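Local coordinates for replication protein (Sphinx1.76-related DNA, PDB 6H24) that probably takes part in initiating replication of a small circular DNA, the chain here being the N-terminal winged-helix (WH1) domain of a Rep3-type initiator, at residues 31-36 against 123-128; 81-86 against 90-95. One frame throughout, in Å; residues are numbered along the deposited sequence.

Interaction 1 of 2, residues 31-36 against 123-128; sequences EARETG and RLEEQF
R33 and E125 meet end-on across the surface, and their paired charges make up the whole contact between 31-36 and 123-128. Two guanidinium nitrogens grip the carboxylate, one to each oxygen. R33 NH2 lies 2.8 Å from E125 OE2, while R33 NH1 gives a longer but almost straight bond of 3.2 Å to E125 OE1, with 176° at the hydrogen. Both oxygens are met on their syn sides, and the two flat groups are nearly coplanar, 12° apart, so the fork holds each against rotation. A weak third bond runs from R33 NH1 to E125 OE2. The side chains arrive from opposite directions: the extended E125 (chi1 -179°, CG anti to the backbone N) and the R33 chain, bent at chi3, together bridge the 12.3 Å between their CA atoms. In this winged-helix domain the bridge ties the C-terminal end of helix 19-34 to helix 121-128, whose L124 and F128 are buried, L124 against L10 and M11 of helix 2-14 and F128 against I25. E125 also rests on I29, one turn before R33. Just beyond R33 the helix closes in a Schellman motif, with G36 at positive phi and G36 N bonded to R33 O at 3.2 Å.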
ATOM      1  N   GLU A  31       2.065 -13.351  16.074  1.00 23.45           N
ATOM      2  CA  GLU A  31       3.049 -12.581  16.830  0.47 24.31           C
ATOM      3  C   GLU A  31       2.468 -11.262  17.326  1.00 24.96           C
ATOM      4  O   GLU A  31       2.835 -10.795  18.413  1.00 27.69           O
ATOM      5  CB  GLU A  31       4.293 -12.331  15.979  0.53 25.64           C
ATOM      6  CG  GLU A  31       5.465 -11.768  16.768  0.53 29.15           C
ATOM      7  CD  GLU A  31       6.801 -11.965  16.072  0.53 30.15           C
ATOM      8  OE1 GLU A  31       6.959 -12.951  15.318  0.53 31.90           O
ATOM      9  OE2 GLU A  31       7.703 -11.130  16.279  0.53 34.08           O
ATOM     10  N   ALA A  32       1.559 -10.652  16.562  1.00 22.94           N
ATOM     11  CA  ALA A  32       0.934  -9.416  17.014  1.00 23.11           C
ATOM     12  C   ALA A  32       0.181  -9.651  18.313  1.00 25.11           C
ATOM     13  O   ALA A  32       0.403  -8.965  19.316  1.00 26.87           O
ATOM     14  CB  ALA A  32      -0.010  -8.877  15.938  1.00 23.64           C
ATOM     15  N   ARG A  33      -0.713 -10.635  18.307  1.00 26.41           N
ATOM     16  CA  ARG A  33      -1.449 -11.002  19.508  1.00 28.33           C
ATOM     17  C   ARG A  33      -0.497 -11.306  20.660  1.00 28.08           C
ATOM     18  O   ARG A  33      -0.672 -10.803  21.779  1.00 28.34           O
ATOM     19  CB  ARG A  33      -2.331 -12.208  19.170  1.00 30.89           C
ATOM     20  CG  ARG A  33      -3.525 -12.445  20.044  1.00 33.84           C
ATOM     21  CD  ARG A  33      -4.624 -13.128  19.221  1.00 34.08           C
ATOM     22  NE  ARG A  33      -4.144 -14.322  18.523  1.00 33.41           N
ATOM     23  CZ  ARG A  33      -4.587 -14.743  17.339  1.00 33.07           C
ATOM     24  NH1 ARG A  33      -5.524 -14.066  16.684  1.00 33.40           N
ATOM     25  NH2 ARG A  33      -4.086 -15.843  16.803  1.00 33.83           N
ATOM     26  N   GLU A  34       0.554 -12.089  20.388  1.00 26.66           N
ATOM     27  CA  GLU A  34       1.449 -12.529  21.456  1.00 29.37           C
ATOM     28  C   GLU A  34       2.193 -11.365  22.101  1.00 30.75           C
ATOM     29  O   GLU A  34       2.466 -11.401  23.307  1.00 31.88           O
ATOM     30  CB  GLU A  34       2.451 -13.552  20.913  1.00 30.88           C
ATOM     31  N   THR A  35       2.536 -10.333  21.326  1.00 29.58           N
ATOM     32  CA  THR A  35       3.288  -9.194  21.840  1.00 30.58           C
ATOM     33  C   THR A  35       2.408  -7.978  22.121  1.00 29.88           C
ATOM     34  O   THR A  35       2.932  -6.873  22.289  1.00 32.44           O
ATOM     35  CB  THR A  35       4.408  -8.795  20.869  1.00 29.71           C
ATOM     36  OG1 THR A  35       3.853  -8.452  19.592  1.00 28.00           O
ATOM     37  CG2 THR A  35       5.412  -9.923  20.707  1.00 30.21           C
ATOM     38  N   GLY A  36       1.092  -8.154  22.168  1.00 26.61           N
ATOM     39  CA  GLY A  36       0.208  -7.075  22.562  1.00 26.80           C
ATOM     40  C   GLY A  36       0.071  -5.956  21.557  1.00 26.62           C
ATOM     41  O   GLY A  36      -0.102  -4.799  21.953  1.00 26.51           O
ATOM     42  N   ARG A 123     -10.768 -13.203   8.909  1.00 24.34           N
ATOM     43  CA  ARG A 123     -11.186 -14.118   7.852  1.00 26.31           C
ATOM     44  C   ARG A 123      -9.977 -14.782   7.201  1.00 23.61           C
ATOM     45  O   ARG A 123     -10.016 -15.974   6.870  1.00 23.97           O
ATOM     46  CB  ARG A 123     -12.011 -13.374   6.806  1.00 32.38           C
ATOM     47  CG  ARG A 123     -13.373 -12.916   7.305  1.00 43.57           C
ATOM     48  CD  ARG A 123     -14.366 -14.075   7.360  1.00 54.38           C
ATOM     49  NE  ARG A 123     -14.645 -14.620   6.032  1.00 63.10           N
ATOM     50  CZ  ARG A 123     -14.203 -15.791   5.575  1.00 71.51           C
ATOM     51  NH1 ARG A 123     -13.453 -16.582   6.331  1.00 73.10           N
ATOM     52  NH2 ARG A 123     -14.523 -16.174   4.348  1.00 76.95           N
ATOM     53  N   LEU A 124      -8.893 -14.027   7.003  1.00 21.54           N
ATOM     54  CA  LEU A 124      -7.680 -14.630   6.460  1.00 22.08           C
ATOM     55  C   LEU A 124      -7.085 -15.643   7.429  1.00 22.62           C
ATOM     56  O   LEU A 124      -6.577 -16.684   7.005  1.00 22.52           O
ATOM     57  CB  LEU A 124      -6.643 -13.562   6.121  1.00 21.85           C
ATOM     58  CG  LEU A 124      -6.970 -12.649   4.939  1.00 22.59           C
ATOM     59  CD1 LEU A 124      -5.916 -11.549   4.812  1.00 22.91           C
ATOM     60  CD2 LEU A 124      -7.083 -13.442   3.645  1.00 21.89           C
ATOM     61  N   GLU A 125      -7.094 -15.340   8.731  1.00 24.04           N
ATOM     62  CA  GLU A 125      -6.601 -16.315   9.701  1.00 25.25           C
ATOM     63  C   GLU A 125      -7.379 -17.621   9.572  1.00 25.46           C
ATOM     64  O   GLU A 125      -6.791 -18.707   9.633  1.00 26.62           O
ATOM     65  CB  GLU A 125      -6.654 -15.736  11.117  1.00 26.54           C
ATOM     66  CG  GLU A 125      -6.123 -16.691  12.197  1.00 28.88           C
ATOM     67  CD  GLU A 125      -6.060 -16.076  13.594  1.00 31.50           C
ATOM     68  OE1 GLU A 125      -6.699 -15.030  13.844  1.00 32.14           O
ATOM     69  OE2 GLU A 125      -5.374 -16.668  14.461  1.00 34.26           O
ATOM     70  N   GLU A 126      -8.704 -17.534   9.385  1.00 25.46           N
ATOM     71  CA  GLU A 126      -9.531 -18.723   9.197  1.00 28.65           C
ATOM     72  C   GLU A 126      -9.178 -19.426   7.893  1.00 28.61           C
ATOM     73  O   GLU A 126      -8.998 -20.650   7.858  1.00 31.41           O
ATOM     74  CB  GLU A 126     -11.015 -18.339   9.192  1.00 34.93           C
ATOM     75  CG  GLU A 126     -11.518 -17.752  10.502  1.00 41.55           C
ATOM     76  CD  GLU A 126     -12.910 -17.141  10.393  1.00 47.82           C
ATOM     77  OE1 GLU A 126     -13.546 -17.257   9.323  1.00 49.30           O
ATOM     78  OE2 GLU A 126     -13.366 -16.538  11.388  1.00 50.50           O
ATOM     79  N   GLN A 127      -9.051 -18.651   6.814  1.00 26.15           N
ATOM     80  CA  GLN A 127      -8.770 -19.207   5.497  1.00 26.36           C
ATOM     81  C   GLN A 127      -7.461 -19.984   5.484  1.00 26.24           C
ATOM     82  O   GLN A 127      -7.347 -21.020   4.819  1.00 28.68           O
ATOM     83  CB  GLN A 127      -8.716 -18.058   4.481  1.00 27.62           C
ATOM     84  CG  GLN A 127      -8.605 -18.480   3.033  1.00 30.75           C
ATOM     85  CD  GLN A 127      -9.942 -18.856   2.439  1.00 33.06           C
ATOM     86  OE1 GLN A 127     -10.892 -19.171   3.162  1.00 32.65           O
ATOM     87  NE2 GLN A 127     -10.031 -18.821   1.112  1.00 34.35           N
ATOM     88  N   PHE A 128      -6.453 -19.465   6.172  1.00 24.65           N
ATOM     89  CA  PHE A 128      -5.095 -19.985   6.120  1.00 25.91           C
ATOM     90  C   PHE A 128      -4.756 -21.007   7.193  1.00 28.15           C
ATOM     91  O   PHE A 128      -3.751 -21.710   7.049  1.00 31.62           O
ATOM     92  CB  PHE A 128      -4.114 -18.810   6.187  1.00 25.32           C
ATOM     93  CG  PHE A 128      -4.166 -17.896   4.984  1.00 26.38           C
ATOM     94  CD1 PHE A 128      -4.706 -18.323   3.779  1.00 27.94           C
ATOM     95  CD2 PHE A 128      -3.703 -16.599   5.078  1.00 24.86           C
ATOM     96  CE1 PHE A 128      -4.751 -17.475   2.680  1.00 28.21           C
ATOM     97  CE2 PHE A 128      -3.750 -15.750   3.984  1.00 25.02           C
ATOM     98  CZ  PHE A 128      -4.279 -16.187   2.789  1.00 25.81           C
TER

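Interaction 2 of 2, residues 81-86 against 90-95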
ATOM      1  N   TYR A  81     -12.283  -5.003  -6.554  1.00 23.83           N
ATOM      2  CA  TYR A  81     -13.662  -5.174  -6.104  1.00 24.47           C
ATOM      3  C   TYR A  81     -14.351  -3.819  -6.230  1.00 24.38           C
ATOM      4  O   TYR A  81     -13.710  -2.805  -6.510  1.00 24.35           O
ATOM      5  CB  TYR A  81     -13.715  -5.704  -4.662  1.00 24.03           C
ATOM      6  CG  TYR A  81     -13.063  -4.774  -3.667  1.00 24.40           C
ATOM      7  CD1 TYR A  81     -11.691  -4.793  -3.471  1.00 24.18           C
ATOM      8  CD2 TYR A  81     -13.820  -3.866  -2.925  1.00 24.17           C
ATOM      9  CE1 TYR A  81     -11.081  -3.938  -2.576  1.00 23.93           C
ATOM     10  CE2 TYR A  81     -13.213  -3.005  -2.023  1.00 24.26           C
ATOM     11  CZ  TYR A  81     -11.840  -3.046  -1.861  1.00 24.02           C
ATOM     12  OH  TYR A  81     -11.219  -2.198  -0.977  1.00 25.11           O
ATOM     13  N   GLN A  82     -15.654  -3.796  -5.969  1.00 25.10           N
ATOM     14  CA  GLN A  82     -16.422  -2.564  -6.062  1.00 25.86           C
ATOM     15  C   GLN A  82     -17.010  -2.243  -4.690  1.00 25.71           C
ATOM     16  O   GLN A  82     -17.283  -3.143  -3.890  1.00 27.48           O
ATOM     17  CB  GLN A  82     -17.571  -2.646  -7.083  1.00 33.34           C
ATOM     18  CG  GLN A  82     -17.178  -2.745  -8.548  1.00 43.32           C
ATOM     19  CD  GLN A  82     -18.393  -2.965  -9.436  1.00 56.39           C
ATOM     20  OE1 GLN A  82     -18.440  -3.901 -10.233  1.00 62.62           O
ATOM     21  NE2 GLN A  82     -19.388  -2.091  -9.299  1.00 60.77           N
ATOM     22  N   GLU A  83     -17.209  -0.945  -4.445  1.00 25.69           N
ATOM     23  CA  GLU A  83     -17.811  -0.420  -3.226  1.00 28.98           C
ATOM     24  C   GLU A  83     -18.810   0.679  -3.560  1.00 28.85           C
ATOM     25  O   GLU A  83     -18.692   1.350  -4.588  1.00 28.56           O
ATOM     26  CB  GLU A  83     -16.783   0.184  -2.257  1.00 33.92           C
ATOM     27  CG  GLU A  83     -16.063  -0.787  -1.373  1.00 37.36           C
ATOM     28  CD  GLU A  83     -15.177  -0.085  -0.356  1.00 37.22           C
ATOM     29  OE1 GLU A  83     -15.053   1.161  -0.410  1.00 36.93           O
ATOM     30  OE2 GLU A  83     -14.626  -0.778   0.518  1.00 36.49           O
ATOM     31  N   LYS A  84     -19.776   0.870  -2.662  1.00 30.35           N
ATOM     32  CA  LYS A  84     -20.696   1.997  -2.746  1.00 32.77           C
ATOM     33  C   LYS A  84     -20.015   3.281  -2.274  1.00 33.56           C
ATOM     34  O   LYS A  84     -19.149   3.257  -1.390  1.00 31.82           O
ATOM     35  CB  LYS A  84     -21.947   1.731  -1.902  1.00 34.87           C
ATOM     36  N   ARG A  85     -20.309   4.374  -2.965  1.00 36.01           N
ATOM     37  CA  ARG A  85     -20.004   5.721  -2.508  1.00 40.14           C
ATOM     38  C   ARG A  85     -21.307   6.508  -2.485  1.00 48.03           C
ATOM     39  O   ARG A  85     -22.346   6.036  -2.952  1.00 52.12           O
ATOM     40  CB  ARG A  85     -18.971   6.407  -3.407  1.00 40.01           C
ATOM     41  CG  ARG A  85     -17.607   5.747  -3.341  1.00 38.39           C
ATOM     42  CD  ARG A  85     -16.787   6.302  -2.186  1.00 36.93           C
ATOM     43  NE  ARG A  85     -15.448   5.723  -2.143  1.00 31.23           N
ATOM     44  CZ  ARG A  85     -15.152   4.564  -1.561  1.00 26.95           C
ATOM     45  NH1 ARG A  85     -16.100   3.845  -0.958  1.00 26.41           N
ATOM     46  NH2 ARG A  85     -13.909   4.114  -1.573  1.00 26.45           N
ATOM     47  N   GLU A  86     -21.256   7.721  -1.932  1.00 46.43           N
ATOM     48  CA  GLU A  86     -22.438   8.577  -1.956  1.00 50.96           C
ATOM     49  C   GLU A  86     -22.959   8.726  -3.383  1.00 54.90           C
ATOM     50  O   GLU A  86     -24.138   8.485  -3.659  1.00 56.14           O
ATOM     51  CB  GLU A  86     -22.123   9.955  -1.359  1.00 51.35           C
ATOM     52  CG  GLU A  86     -22.382  10.094   0.144  1.00 49.09           C
ATOM     53  CD  GLU A  86     -22.531  11.552   0.578  1.00 47.87           C
ATOM     54  OE1 GLU A  86     -22.187  12.452  -0.219  1.00 48.34           O
ATOM     55  OE2 GLU A  86     -23.003  11.804   1.707  1.00 46.17           O
ATOM     56  N   ILE A  90     -17.803   2.672  -6.875  1.00 26.48           N
ATOM     57  CA  ILE A  90     -16.400   2.892  -7.215  1.00 25.39           C
ATOM     58  C   ILE A  90     -15.724   1.555  -7.477  1.00 24.35           C
ATOM     59  O   ILE A  90     -16.003   0.558  -6.804  1.00 24.07           O
ATOM     60  CB  ILE A  90     -15.674   3.690  -6.115  1.00 25.74           C
ATOM     61  CG1 ILE A  90     -14.248   4.029  -6.558  1.00 28.64           C
ATOM     62  CG2 ILE A  90     -15.657   2.915  -4.801  1.00 23.97           C
ATOM     63  CD1 ILE A  90     -13.640   5.168  -5.778  1.00 32.29           C
ATOM     64  N   ASN A  91     -14.828   1.540  -8.463  1.00 24.01           N
ATOM     65  CA  ASN A  91     -14.065   0.353  -8.830  1.00 23.51           C
ATOM     66  C   ASN A  91     -12.692   0.448  -8.169  1.00 22.99           C
ATOM     67  O   ASN A  91     -11.860   1.263  -8.580  1.00 23.25           O
ATOM     68  CB  ASN A  91     -13.930   0.273 -10.350  1.00 27.01           C
ATOM     69  CG  ASN A  91     -15.249  -0.005 -11.038  1.00 34.39           C
ATOM     70  OD1 ASN A  91     -15.800  -1.097 -10.931  1.00 38.38           O
ATOM     71  ND2 ASN A  91     -15.765   0.992 -11.746  1.00 37.35           N
ATOM     72  N   ILE A  92     -12.431  -0.412  -7.182  1.00 22.82           N
ATOM     73  CA  ILE A  92     -11.227  -0.319  -6.362  1.00 22.74           C
ATOM     74  C   ILE A  92     -10.212  -1.388  -6.746  1.00 21.52           C
ATOM     75  O   ILE A  92     -10.575  -2.532  -7.053  1.00 21.99           O
ATOM     76  CB  ILE A  92     -11.580  -0.448  -4.866  1.00 24.72           C
ATOM     77  CG1 ILE A  92     -12.434   0.742  -4.430  1.00 29.31           C
ATOM     78  CG2 ILE A  92     -10.334  -0.555  -4.017  1.00 22.64           C
ATOM     79  CD1 ILE A  92     -13.018   0.587  -3.048  1.00 31.37           C
ATOM     80  N   THR A  93      -8.936  -1.013  -6.723  1.00 21.19           N
ATOM     81  CA  THR A  93      -7.833  -1.967  -6.733  1.00 21.66           C
ATOM     82  C   THR A  93      -6.978  -1.738  -5.491  1.00 20.62           C
ATOM     83  O   THR A  93      -6.602  -0.598  -5.194  1.00 20.51           O
ATOM     84  CB  THR A  93      -6.991  -1.836  -7.996  1.00 23.82           C
ATOM     85  OG1 THR A  93      -7.839  -1.978  -9.140  1.00 25.60           O
ATOM     86  CG2 THR A  93      -5.914  -2.908  -8.028  1.00 24.77           C
ATOM     87  N   SER A  94      -6.662  -2.820  -4.776  1.00 19.57           N
ATOM     88  CA  SER A  94      -5.950  -2.741  -3.507  1.00 19.78           C
ATOM     89  C   SER A  94      -4.756  -3.680  -3.510  1.00 19.86           C
ATOM     90  O   SER A  94      -4.758  -4.704  -4.193  1.00 20.49           O
ATOM     91  CB  SER A  94      -6.863  -3.112  -2.310  1.00 19.76           C
ATOM     92  OG  SER A  94      -6.163  -3.068  -1.072  1.00 19.72           O
ATOM     93  N   ARG A  95      -3.734  -3.307  -2.744  1.00 17.56           N
ATOM     94  CA  ARG A  95      -2.666  -4.214  -2.374  1.00 18.30           C
ATOM     95  C   ARG A  95      -3.092  -5.090  -1.197  1.00 18.57           C
ATOM     96  O   ARG A  95      -4.085  -4.818  -0.518  1.00 19.28           O
ATOM     97  CB  ARG A  95      -1.406  -3.434  -1.993  1.00 18.44           C
ATOM     98  CG  ARG A  95      -0.780  -2.625  -3.132  1.00 18.47           C
ATOM     99  CD  ARG A  95      -0.385  -3.515  -4.279  1.00 19.52           C
ATOM    100  NE  ARG A  95       0.281  -2.768  -5.343  1.00 19.90           N
ATOM    101  CZ  ARG A  95       0.726  -3.307  -6.461  1.00 21.17           C
ATOM    102  NH1 ARG A  95       0.619  -4.614  -6.677  1.00 22.59           N
ATOM    103  NH2 ARG A  95       1.309  -2.540  -7.373  1.00 21.00           N
TER
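Y81 pairs with I92 and E83 with I90 as hydrogen-bonded pairs of an antiparallel beta hairpin, strands 78-85 and 88-95, with Q82 and N91 the non-hydrogen-bonded pair between them. Four backbone bonds carry the ladder: Y81 N to I92 O and E83 N to I90 O are both 3.0 Å, while I92 N to Y81 O and I90 N to E83 O are both 2.8 Å. N91 to S94 pair with a strand of the second subunit, so the sheet continues across the dimer interface. Apolar contacts gather on the face bearing Y81, E83, I90 and I92. The CB of I92 sits over the Y81 ring, 4.1 Å from its centroid, in a CH-pi contact; chi1 of 61° places the ring between its own N and carbonyl carbon, and I92 CG2 touches its OH end. The R85 guanidinium lies flat above I90 CG2, 3.7 Å from CZ. Among charges, R85 NH1 bonds E83 OE1, and R85 NE reaches E110 of the second subunit. A leucine at R85 would probably leave E83 and that E110 without their shared positive partner and strip the guanidinium from the I90 methyl. E83 OE1 touches I92 CD1, at 3.4 Å.

The two contacts hold by different means: interaction 1 is a single side-chain bridge burying 79 Å², interaction 2 a backbone ladder with packed side chains burying 441 Å². Their centres lie 25 Å apart and their nearest atoms about 9 Å, so they do not touch. Along the chain the hairpin 81-86/90-95 is nested inside the loop that 31-36 and 123-128 close. Helix 2-14 borders both: M11 packs on R123, L124 and Q127 of interaction 1, while K6 and A9 meet Y81 of interaction 2. The hairpin joins the second subunit, whereas no other chain of the assembly touches the two segments of interaction 1, which ties helices within one subunit.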